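Uncharacterized CONSERVED DOMAIN PROTEIN (Vibrio cholerae, PDB 3LKV) probably serves as the substrate-binding component of an ABC transporter, holding a phenylalanine in the cleft between two Rossmann-like lobes. Local coordinates at residues 28-33 with 38-43; 49-52 with 56-59; 128-133 with 162-167; 145-150 with 156-161. All blocks are in the same frame, centred on the assembly; numbering follows the deposited sequence.

Read from the N terminus, the four contacts trace how one architecture is built twice. Interaction 1 closes a short loop first, tying helix 20-35 to the connection that leads into strand 44-50. That same strand then opens interaction 2, a second tight turn back, which sets its C-terminal end against helix 55-66; both lie in the lobe built on the parallel sheet and both touch the second subunit. The other two contacts belong to the second lobe. Interaction 3 spans a longer loop, from helix 126-136 to helix 152-167, and interaction 4 falls wholly within it, joining strand 142-147 to the same helix 152-167. Val130 and Leu161 pack together where they meet.

Interaction 1. Residues 28-33 with 38-43; sequences GLLDGL and YEEGKN
This is a helix-to-loop contact, in which the C-terminal half of helix 20-35 meets the loop that turns the chain into strand 44-50, with Leu33 and Tyr38 at its centre. The direct polar link runs between backbones: Tyr38 N donates to Leu33 O at 2.9 Å, fairly straight at 156°, although the donor stands 41° above the carbonyl plane. Beside this bond the two side chains touch at their bases, Leu33 CB lying 4.2 Å from Tyr38 CB, while the tyrosine ring runs on away from the helix and presents an edge to Leu33 O. With CG of Tyr38 anti to its own carbonyl carbon (chi1 -61°), the phenol is directed toward helix 243-258, and its hydroxyl is hydrogen-bonded to Glu259. A water adds a second tie, donating to Leu30 O at 2.8 Å and to Tyr38 O at 2.7 Å, so that two carbonyls about one turn apart, those of Leu30 and Leu33, are both tied to Tyr38. Farther along, Leu30 and Glu40 cross at about a right angle: CD1 of Leu30 rests 3.9 Å from both CG and OE1 of Glu40, an apolar methyl against the extended chain of an acid. The loop is also braced internally, since Glu39 N donates to Asn43 OD1 at 2.9 Å, nearly straight and in the carbonyl plane. Gly41, with its positive phi, makes the turn there and is bonded through its backbone to the second subunit. The contact completes the helix-to-strand return of a beta-alpha-beta crossover (strand 9-15, helix 20-35, parallel strand 44-50), the unit from which the Rossmann-like lobes of periplasmic binding proteins are built.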
loop_
_atom_site.group_PDB
_atom_site.type_symbol
_atom_site.label_atom_id
_atom_site.label_comp_id
_atom_site.label_asym_id
_atom_site.label_seq_id
_atom_site.Cartn_x
_atom_site.Cartn_y
_atom_site.Cartn_z
ATOM N N GLY A 28 4.071 6.997 8.465
ATOM C CA GLY A 28 4.549 8.369 8.580
ATOM C C GLY A 28 5.698 8.698 7.637
ATOM O O GLY A 28 5.742 9.778 7.030
ATOM N N LEU A 29 6.609 7.751 7.497
ATOM C CA LEU A 29 7.707 7.918 6.594
ATOM C C LEU A 29 7.228 8.057 5.134
ATOM O O LEU A 29 7.691 8.929 4.387
ATOM C CB LEU A 29 8.653 6.740 6.738
ATOM C CG LEU A 29 9.735 6.663 5.653
ATOM C CD1 LEU A 29 10.598 7.919 5.640
ATOM C CD2 LEU A 29 10.597 5.403 5.902
ATOM N N LEU A 30 6.350 7.131 4.745
ATOM C CA LEU A 30 5.766 7.127 3.451
ATOM C C LEU A 30 5.029 8.458 3.135
ATOM O O LEU A 30 5.235 9.028 2.074
ATOM C CB LEU A 30 4.816 5.932 3.320
ATOM C CG LEU A 30 4.195 5.677 1.931
ATOM C CD1 LEU A 30 5.356 5.298 0.921
ATOM C CD2 LEU A 30 3.068 4.582 1.980
ATOM N N ASP A 31 4.194 8.937 4.055
ATOM C CA ASP A 31 3.431 10.186 3.847
ATOM C C ASP A 31 4.362 11.393 3.853
ATOM O O ASP A 31 4.201 12.315 3.063
ATOM C CB ASP A 31 2.354 10.367 4.918
ATOM C CG ASP A 31 1.296 9.227 4.920
ATOM O OD1 ASP A 31 1.259 8.428 3.957
ATOM O OD2 ASP A 31 0.507 9.153 5.899
ATOM N N GLY A 32 5.375 11.369 4.709
ATOM C CA GLY A 32 6.328 12.467 4.739
ATOM C C GLY A 32 7.137 12.532 3.447
ATOM O O GLY A 32 7.425 13.625 2.943
ATOM N N LEU A 33 7.494 11.372 2.899
ATOM C CA LEU A 33 8.221 11.354 1.600
ATOM C C LEU A 33 7.326 11.922 0.487
ATOM O O LEU A 33 7.755 12.754 -0.293
ATOM C CB LEU A 33 8.682 9.953 1.246
ATOM C CG LEU A 33 9.916 9.497 2.025
ATOM C CD1 LEU A 33 10.177 8.058 1.756
ATOM C CD2 LEU A 33 11.117 10.388 1.618
ATOM N N TYR A 38 8.394 12.801 -3.122
ATOM C CA TYR A 38 8.697 11.403 -3.477
ATOM C C TYR A 38 7.440 10.521 -3.362
ATOM O O TYR A 38 6.972 10.233 -2.258
ATOM C CB TYR A 38 9.837 10.838 -2.643
ATOM C CG TYR A 38 11.126 11.608 -2.831
ATOM C CD1 TYR A 38 11.977 11.358 -3.885
ATOM C CD2 TYR A 38 11.444 12.635 -1.980
ATOM C CE1 TYR A 38 13.133 12.118 -4.070
ATOM C CE2 TYR A 38 12.597 13.373 -2.142
ATOM C CZ TYR A 38 13.423 13.126 -3.183
ATOM O OH TYR A 38 14.541 13.898 -3.260
ATOM N N GLU A 39 6.920 10.100 -4.510
ATOM C CA GLU A 39 5.660 9.403 -4.581
ATOM C C GLU A 39 5.836 8.046 -5.214
ATOM O O GLU A 39 6.394 7.929 -6.319
ATOM C CB GLU A 39 4.672 10.141 -5.482
ATOM C CG GLU A 39 3.846 11.211 -4.882
ATOM C CD GLU A 39 2.770 11.698 -5.918
ATOM O OE1 GLU A 39 1.834 10.912 -6.230
ATOM O OE2 GLU A 39 2.886 12.834 -6.443
ATOM N N GLU A 40 5.231 7.062 -4.574
ATOM C CA GLU A 40 5.248 5.691 -5.048
ATOM C C GLU A 40 4.532 5.654 -6.353
ATOM O O GLU A 40 3.540 6.305 -6.505
ATOM C CB GLU A 40 4.476 4.799 -4.109
ATOM C CG GLU A 40 5.233 4.334 -2.887
ATOM C CD GLU A 40 4.563 3.075 -2.318
ATOM O OE1 GLU A 40 3.453 3.237 -1.770
ATOM O OE2 GLU A 40 5.107 1.951 -2.511
ATOM N N GLY A 41 5.024 4.917 -7.306
ATOM C CA GLY A 41 4.413 4.918 -8.628
ATOM C C GLY A 41 5.016 5.937 -9.583
ATOM O O GLY A 41 4.842 5.838 -10.788
ATOM N N LYS A 42 5.723 6.934 -9.081
ATOM C CA LYS A 42 6.244 7.992 -9.968
ATOM C C LYS A 42 7.733 7.978 -9.827
ATOM O O LYS A 42 8.395 7.447 -10.667
ATOM C CB LYS A 42 5.622 9.362 -9.634
ATOM C CG LYS A 42 4.098 9.274 -9.659
ATOM C CD LYS A 42 3.391 10.612 -9.686
ATOM C CE LYS A 42 1.877 10.459 -10.112
ATOM N NZ LYS A 42 1.075 9.574 -9.225
ATOM N N ASN A 43 8.283 8.517 -8.753
ATOM C CA ASN A 43 9.710 8.667 -8.646
ATOM C C ASN A 43 10.228 8.030 -7.368
ATOM O O ASN A 43 11.348 8.302 -6.966
ATOM C CB ASN A 43 10.071 10.160 -8.661
ATOM C CG ASN A 43 9.482 10.927 -7.462
ATOM O OD1 ASN A 43 8.511 10.503 -6.849
ATOM N ND2 ASN A 43 10.056 12.068 -7.161
HETATM O O HOH W 1 5.719 8.520 -0.659
#

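Interaction 2. Residues 49-52 with 56-59; sequences KTAQ and AIAV
Ile57, on the first turn of helix 55-66, leans on Ala51 just past the end of strand 44-50. Its CB already touches the turn, 3.6 Å from Ala51 O and 4.1 Å from Ala51 CB. There the chain forks. The CG2 branch, anti to the backbone N, lies over Ala51 CA at 3.8 Å and also approaches Thr50 O. The other branch takes the place beside the backbone N (chi1 -57°), passes through CG1 and ends at CD1, which comes 3.6 Å from Ala51 O, with Gln52 OE1 only loosely nearby. The isoleucine thus wraps its branches round the Ala51 carbonyl oxygen, pressing hydrocarbon against it. Ala51 answers with its single methyl, whose CB reaches 3.5 Å to Ala58 N and 4.0 Å to Ala58 CB, so that small residues let helix and turn come close. The turn itself is shaped by Thr50, whose OG1 accepts from Gln52 N at 3.0 Å, an ST turn that bends the chain off the strand. Around this contact, strand 44-50 is outermost in the parallel sheet within its own chain and pairs with strand 9-15, Lys49 bonding through its backbone to Val13. Ile61, one turn farther along helix 55-66, also touches Ala51, while Thr50 is hydrogen-bonded through its backbone to the second subunit.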
loop_
_atom_site.group_PDB
_atom_site.type_symbol
_atom_site.label_atom_id
_atom_site.label_comp_id
_atom_site.label_asym_id
_atom_site.label_seq_id
_atom_site.Cartn_x
_atom_site.Cartn_y
_atom_site.Cartn_z
ATOM N N LYS A 49 10.464 -4.805 4.138
ATOM C CA LYS A 49 10.512 -6.185 4.620
ATOM C C LYS A 49 10.394 -6.187 6.151
ATOM O O LYS A 49 11.032 -5.347 6.828
ATOM C CB LYS A 49 11.819 -6.863 4.217
ATOM C CG LYS A 49 11.988 -7.329 2.725
ATOM C CD LYS A 49 10.902 -8.356 2.277
ATOM C CE LYS A 49 11.197 -9.059 0.873
ATOM N NZ LYS A 49 12.472 -9.876 1.000
ATOM N N THR A 50 9.619 -7.147 6.691
ATOM C CA THR A 50 9.575 -7.342 8.112
ATOM C C THR A 50 10.369 -8.603 8.430
ATOM O O THR A 50 10.299 -9.581 7.696
ATOM C CB THR A 50 8.160 -7.446 8.702
ATOM O OG1 THR A 50 8.290 -7.962 10.047
ATOM C CG2 THR A 50 7.253 -8.406 7.882
ATOM N N ALA A 51 11.118 -8.554 9.534
ATOM C CA ALA A 51 11.873 -9.683 10.001
ATOM C C ALA A 51 11.036 -10.637 10.823
ATOM O O ALA A 51 11.539 -11.637 11.312
ATOM C CB ALA A 51 13.120 -9.251 10.776
ATOM N N GLN A 52 9.765 -10.348 10.992
ATOM C CA GLN A 52 8.864 -11.210 11.764
ATOM C C GLN A 52 9.422 -11.553 13.146
ATOM O O GLN A 52 9.288 -12.636 13.611
ATOM C CB GLN A 52 8.504 -12.480 10.967
ATOM C CG GLN A 52 8.044 -12.170 9.549
ATOM C CD GLN A 52 7.684 -13.422 8.748
ATOM O OE1 GLN A 52 8.359 -13.780 7.802
ATOM N NE2 GLN A 52 6.625 -14.094 9.149
ATOM N N ALA A 56 17.574 -13.311 12.984
ATOM C CA ALA A 56 18.250 -13.917 11.845
ATOM C C ALA A 56 17.720 -13.341 10.537
ATOM O O ALA A 56 18.492 -12.995 9.643
ATOM C CB ALA A 56 18.080 -15.428 11.870
ATOM N N ILE A 57 16.399 -13.238 10.434
ATOM C CA ILE A 57 15.765 -12.677 9.239
ATOM C C ILE A 57 16.204 -11.224 9.109
ATOM O O ILE A 57 16.454 -10.767 8.004
ATOM C CB ILE A 57 14.223 -12.850 9.233
ATOM C CG1 ILE A 57 13.905 -14.344 9.359
ATOM C CG2 ILE A 57 13.555 -12.297 7.866
ATOM C CD1 ILE A 57 12.331 -14.662 9.590
ATOM N N ALA A 58 16.327 -10.512 10.225
ATOM C CA ALA A 58 16.854 -9.160 10.172
ATOM C C ALA A 58 18.212 -9.117 9.403
ATOM O O ALA A 58 18.442 -8.229 8.579
ATOM C CB ALA A 58 17.004 -8.613 11.563
ATOM N N VAL A 59 19.070 -10.098 9.645
ATOM C CA VAL A 59 20.365 -10.142 8.988
ATOM C C VAL A 59 20.173 -10.460 7.498
ATOM O O VAL A 59 20.744 -9.796 6.629
ATOM C CB VAL A 59 21.264 -11.181 9.670
ATOM C CG1 VAL A 59 22.563 -11.505 8.812
ATOM C CG2 VAL A 59 21.599 -10.679 11.095
#

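Interaction 3. Residues 128-133 with 162-167; sequences QHVELI and KLSAAK
Val130 of helix 126-136 overlaps the hydroxyl end of Ser164 on helix 152-167, two helices that flank the mixed sheet of the second lobe. Its CG2 methyl lies 3.4 Å from Ser164 OG and its CB 3.5 Å away, so the oxygen sits against the fork of the valine; CG1 is a little farther off, at 3.9 Å. Both side chains leave their helices toward the facing one, and OG, anti to the serine's backbone N (chi1 172°), is the part that does the touching. Its polar bond is made elsewhere, to Glu127 OE2, one turn before Glu131 on the first helix. A looser electrostatic pairing flanks this on the outer side: Glu131 OE2 and Lys167 NZ stand 4.4 Å apart, opposite charges beyond salt-bridge distance. The extended lysine forms its salt bridge with Glu127, which lies close to Glu131 as well. Two carboxylates therefore share the neighbourhood of one ammonium group, which should offset some of their mutual repulsion. The chemistry implies a mixed seam between the helices: close van der Waals contact at the small serine inside, with attraction between charges at the exposed border, and Glu127 serving both Ser164 and Lys167.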
loop_
_atom_site.group_PDB
_atom_site.type_symbol
_atom_site.label_atom_id
_atom_site.label_comp_id
_atom_site.label_asym_id
_atom_site.label_seq_id
_atom_site.Cartn_x
_atom_site.Cartn_y
_atom_site.Cartn_z
ATOM N N GLN A 128 10.217 10.125 34.210
ATOM C CA GLN A 128 8.895 10.700 34.146
ATOM C C GLN A 128 7.800 9.606 34.228
ATOM O O GLN A 128 6.776 9.794 34.883
ATOM C CB GLN A 128 8.818 11.563 32.894
ATOM C CG GLN A 128 7.675 12.489 32.785
ATOM C CD GLN A 128 7.694 13.322 31.474
ATOM O OE1 GLN A 128 8.651 13.286 30.687
ATOM N NE2 GLN A 128 6.629 14.081 31.265
ATOM N N HIS A 129 8.030 8.443 33.633
ATOM C CA HIS A 129 7.061 7.365 33.742
ATOM C C HIS A 129 6.926 6.842 35.199
ATOM O O HIS A 129 5.836 6.531 35.645
ATOM C CB HIS A 129 7.422 6.177 32.828
ATOM C CG HIS A 129 7.284 6.467 31.366
ATOM N ND1 HIS A 129 7.837 5.663 30.400
ATOM C CD2 HIS A 129 6.648 7.465 30.704
ATOM C CE1 HIS A 129 7.555 6.153 29.203
ATOM N NE2 HIS A 129 6.828 7.245 29.357
ATOM N N VAL A 130 8.035 6.715 35.912
ATOM C CA VAL A 130 7.976 6.265 37.288
ATOM C C VAL A 130 7.219 7.267 38.155
ATOM O O VAL A 130 6.389 6.873 39.017
ATOM C CB VAL A 130 9.376 6.075 37.841
ATOM C CG1 VAL A 130 9.347 5.830 39.380
ATOM C CG2 VAL A 130 10.066 4.930 37.057
ATOM N N GLU A 131 7.515 8.548 37.946
ATOM C CA GLU A 131 6.864 9.606 38.716
ATOM C C GLU A 131 5.395 9.566 38.376
ATOM O O GLU A 131 4.563 9.705 39.255
ATOM C CB GLU A 131 7.509 11.007 38.514
ATOM C CG GLU A 131 8.938 11.053 39.169
ATOM C CD GLU A 131 9.826 12.323 38.909
ATOM O OE1 GLU A 131 9.878 12.858 37.762
ATOM O OE2 GLU A 131 10.541 12.730 39.880
ATOM N N LEU A 132 5.064 9.251 37.134
ATOM C CA LEU A 132 3.664 9.191 36.755
ATOM C C LEU A 132 2.941 7.966 37.359
ATOM O O LEU A 132 1.793 8.094 37.821
ATOM C CB LEU A 132 3.543 9.272 35.252
ATOM C CG LEU A 132 2.165 9.331 34.610
ATOM C CD1 LEU A 132 1.267 10.396 35.247
ATOM C CD2 LEU A 132 2.345 9.606 33.106
ATOM N N ILE A 133 3.618 6.817 37.411
ATOM C CA ILE A 133 3.082 5.619 38.039
ATOM C C ILE A 133 2.813 5.896 39.520
ATOM O O ILE A 133 1.774 5.528 40.034
ATOM C CB ILE A 133 4.035 4.401 37.890
ATOM C CG1 ILE A 133 4.044 3.868 36.447
ATOM C CG2 ILE A 133 3.621 3.258 38.776
ATOM C CD1 ILE A 133 5.294 2.892 36.117
ATOM N N LYS A 162 16.251 1.011 36.463
ATOM C CA LYS A 162 16.889 0.590 37.720
ATOM C C LYS A 162 17.361 1.780 38.557
ATOM O O LYS A 162 17.155 1.793 39.770
ATOM C CB LYS A 162 18.056 -0.378 37.479
ATOM C CG LYS A 162 17.623 -1.864 37.084
ATOM C CD LYS A 162 18.868 -2.772 36.694
ATOM C CE LYS A 162 18.553 -4.026 35.810
ATOM N NZ LYS A 162 18.121 -5.312 36.561
ATOM N N LEU A 163 17.948 2.780 37.909
ATOM C CA LEU A 163 18.317 4.019 38.585
ATOM C C LEU A 163 17.096 4.789 39.095
ATOM O O LEU A 163 17.101 5.346 40.185
ATOM C CB LEU A 163 19.160 4.933 37.681
ATOM C CG LEU A 163 20.549 4.388 37.205
ATOM C CD1 LEU A 163 21.214 5.368 36.150
ATOM C CD2 LEU A 163 21.568 4.027 38.369
ATOM N N SER A 164 16.048 4.854 38.301
ATOM C CA SER A 164 14.890 5.622 38.724
ATOM C C SER A 164 14.031 4.913 39.803
ATOM O O SER A 164 13.500 5.571 40.710
ATOM C CB SER A 164 14.053 6.025 37.526
ATOM O OG SER A 164 12.872 6.603 38.014
ATOM N N ALA A 165 13.916 3.593 39.722
ATOM C CA ALA A 165 13.234 2.804 40.779
ATOM C C ALA A 165 13.926 3.009 42.120
ATOM O O ALA A 165 13.273 3.366 43.110
ATOM C CB ALA A 165 13.212 1.340 40.441
ATOM N N ALA A 166 15.248 2.827 42.134
ATOM C CA ALA A 166 16.066 3.060 43.338
ATOM C C ALA A 166 15.956 4.510 43.873
ATOM O O ALA A 166 15.752 4.708 45.068
ATOM C CB ALA A 166 17.546 2.696 43.082
ATOM N N LYS A 167 16.079 5.513 43.003
ATOM C CA LYS A 167 15.872 6.912 43.422
ATOM C C LYS A 167 14.528 7.146 44.146
ATOM O O LYS A 167 14.463 7.948 45.060
ATOM C CB LYS A 167 15.964 7.870 42.228
ATOM C CG LYS A 167 15.374 9.250 42.497
ATOM C CD LYS A 167 15.546 10.259 41.343
ATOM C CE LYS A 167 15.098 11.664 41.799
ATOM N NZ LYS A 167 14.835 12.512 40.622
#

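Interaction 4. Residues 145-150 with 156-161; sequences VVYNPG and SLMELL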
loop_
_atom_site.group_PDB
_atom_site.type_symbol
_atom_site.label_atom_id
_atom_site.label_comp_id
_atom_site.label_asym_id
_atom_site.label_seq_id
_atom_site.Cartn_x
_atom_site.Cartn_y
_atom_site.Cartn_z
ATOM N N VAL A 145 8.473 -5.741 35.523
ATOM C CA VAL A 145 8.859 -5.436 34.154
ATOM C C VAL A 145 9.336 -6.674 33.480
ATOM O O VAL A 145 10.015 -7.491 34.088
ATOM C CB VAL A 145 9.908 -4.271 34.076
ATOM C CG1 VAL A 145 11.110 -4.562 34.879
ATOM C CG2 VAL A 145 10.310 -3.971 32.600
ATOM N N VAL A 146 8.902 -6.862 32.245
ATOM C CA VAL A 146 9.338 -7.973 31.423
ATOM C C VAL A 146 10.118 -7.361 30.259
ATOM O O VAL A 146 9.709 -6.384 29.689
ATOM C CB VAL A 146 8.124 -8.731 30.859
ATOM C CG1 VAL A 146 8.583 -9.858 29.888
ATOM C CG2 VAL A 146 7.275 -9.321 32.040
ATOM N N TYR A 147 11.221 -7.966 29.888
ATOM C CA TYR A 147 12.016 -7.437 28.799
ATOM C C TYR A 147 12.846 -8.521 28.156
ATOM O O TYR A 147 12.973 -9.621 28.676
ATOM C CB TYR A 147 12.907 -6.307 29.301
ATOM C CG TYR A 147 14.076 -6.761 30.084
ATOM C CD1 TYR A 147 15.308 -6.974 29.470
ATOM C CD2 TYR A 147 13.996 -6.948 31.448
ATOM C CE1 TYR A 147 16.414 -7.371 30.210
ATOM C CE2 TYR A 147 15.094 -7.358 32.185
ATOM C CZ TYR A 147 16.287 -7.570 31.568
ATOM O OH TYR A 147 17.375 -7.958 32.301
ATOM N N ASN A 148 13.354 -8.198 26.982
ATOM C CA ASN A 148 14.149 -9.126 26.172
ATOM C C ASN A 148 15.602 -8.668 26.189
ATOM O O ASN A 148 15.940 -7.627 25.639
ATOM C CB ASN A 148 13.637 -9.219 24.728
ATOM C CG ASN A 148 14.429 -10.248 23.877
ATOM O OD1 ASN A 148 15.512 -10.711 24.259
ATOM N ND2 ASN A 148 13.845 -10.646 22.774
ATOM N N PRO A 149 16.470 -9.452 26.848
ATOM C CA PRO A 149 17.835 -9.026 27.008
ATOM C C PRO A 149 18.603 -9.083 25.698
ATOM O O PRO A 149 19.638 -8.474 25.635
ATOM C CB PRO A 149 18.407 -9.997 28.042
ATOM C CG PRO A 149 17.625 -11.212 27.892
ATOM C CD PRO A 149 16.224 -10.747 27.498
ATOM N N GLY A 150 18.063 -9.714 24.661
ATOM C CA GLY A 150 18.623 -9.652 23.291
ATOM C C GLY A 150 18.360 -8.338 22.572
ATOM O O GLY A 150 18.917 -8.110 21.524
ATOM N N SER A 156 19.174 -0.837 27.484
ATOM C CA SER A 156 19.354 0.585 27.821
ATOM C C SER A 156 18.207 1.081 28.710
ATOM O O SER A 156 18.434 1.793 29.679
ATOM C CB SER A 156 19.424 1.436 26.552
ATOM O OG SER A 156 20.475 1.006 25.716
ATOM N N LEU A 157 16.967 0.723 28.384
ATOM C CA LEU A 157 15.862 1.151 29.200
ATOM C C LEU A 157 15.905 0.581 30.633
ATOM O O LEU A 157 15.597 1.305 31.582
ATOM C CB LEU A 157 14.510 0.853 28.550
ATOM C CG LEU A 157 14.187 1.621 27.249
ATOM C CD1 LEU A 157 13.091 0.866 26.479
ATOM C CD2 LEU A 157 13.779 3.070 27.505
HETATM N N MSE A 158 16.285 -0.681 30.796
HETATM C CA MSE A 158 16.419 -1.274 32.136
HETATM C C MSE A 158 17.470 -0.510 32.978
HETATM O O MSE A 158 17.298 -0.373 34.186
HETATM C CB MSE A 158 16.761 -2.774 32.075
HETATM C CG MSE A 158 15.628 -3.613 31.506
HETATM SE SE MSE A 158 14.025 -3.458 32.681
HETATM C CE MSE A 158 14.948 -4.081 34.323
ATOM N N GLU A 159 18.542 0.001 32.365
ATOM C CA GLU A 159 19.507 0.746 33.157
ATOM C C GLU A 159 18.841 2.019 33.658
ATOM O O GLU A 159 19.075 2.431 34.773
ATOM C CB GLU A 159 20.732 1.116 32.354
ATOM C CG GLU A 159 21.791 0.021 32.302
ATOM C CD GLU A 159 22.952 0.364 31.355
ATOM O OE1 GLU A 159 23.250 1.569 31.203
ATOM O OE2 GLU A 159 23.548 -0.570 30.761
ATOM N N LEU A 160 18.007 2.647 32.839
ATOM C CA LEU A 160 17.325 3.857 33.283
ATOM C C LEU A 160 16.254 3.531 34.325
ATOM O O LEU A 160 16.039 4.295 35.274
ATOM C CB LEU A 160 16.687 4.608 32.125
ATOM C CG LEU A 160 17.671 5.314 31.179
ATOM C CD1 LEU A 160 16.900 5.736 29.909
ATOM C CD2 LEU A 160 18.380 6.551 31.823
ATOM N N LEU A 161 15.546 2.425 34.126
ATOM C CA LEU A 161 14.496 2.068 35.046
ATOM C C LEU A 161 15.113 1.727 36.438
ATOM O O LEU A 161 14.574 2.172 37.461
ATOM C CB LEU A 161 13.664 0.932 34.483
ATOM C CG LEU A 161 12.478 0.465 35.313
ATOM C CD1 LEU A 161 11.497 1.587 35.619
ATOM C CD2 LEU A 161 11.783 -0.695 34.584
#
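Chi1 of 75° places CG of Tyr147 between its backbone N and carbonyl carbon, while Met158, a selenomethionine, bends at both chi2 and chi3, and together these rotations lay the methionine chain across the ring. Met158 CG stands 3.6 Å from the centroid of the Tyr147 ring, only 8° off the normal, a CH-pi contact over the middle of one face. The selenium follows obliquely, with Met158 SE 4.3 Å from the same centroid, which makes a Met-aromatic contact in which SE is closest to Tyr147 CD2; Met158 CE then curls past Tyr147 CE2. The same bend carries the chain end to Val145, two residues earlier on the strand, where Met158 SE packs at 3.8 Å from Val145 CG2 and Met158 CE at 3.9 Å from Val145 CG1. Val145 and Met158 run past each other in opposite directions, whereas Val145 and Leu161 meet tip to tip, with Val145 CG1 3.9 Å from Leu161 CD2. One side of strand 145-147 is in this way covered by helix residues 158 and 161, spaced about a turn apart, while Val146 faces helix 183-191 on the other side. Just past the strand, Asn148 OD1 accepts from Gly150 N at 2.8 Å, an Asx turn in the connection to the helix. The axes of strand 145-147 and helix segment 156-161 pass 10.5 Å apart and run nearly antiparallel, at 158°. This is the strand-helix half of the right-handed beta-alpha-beta unit formed by strand 142-147, helix 152-167 and strand 171-176, the building block of the second lobe in this periplasmic binding protein fold.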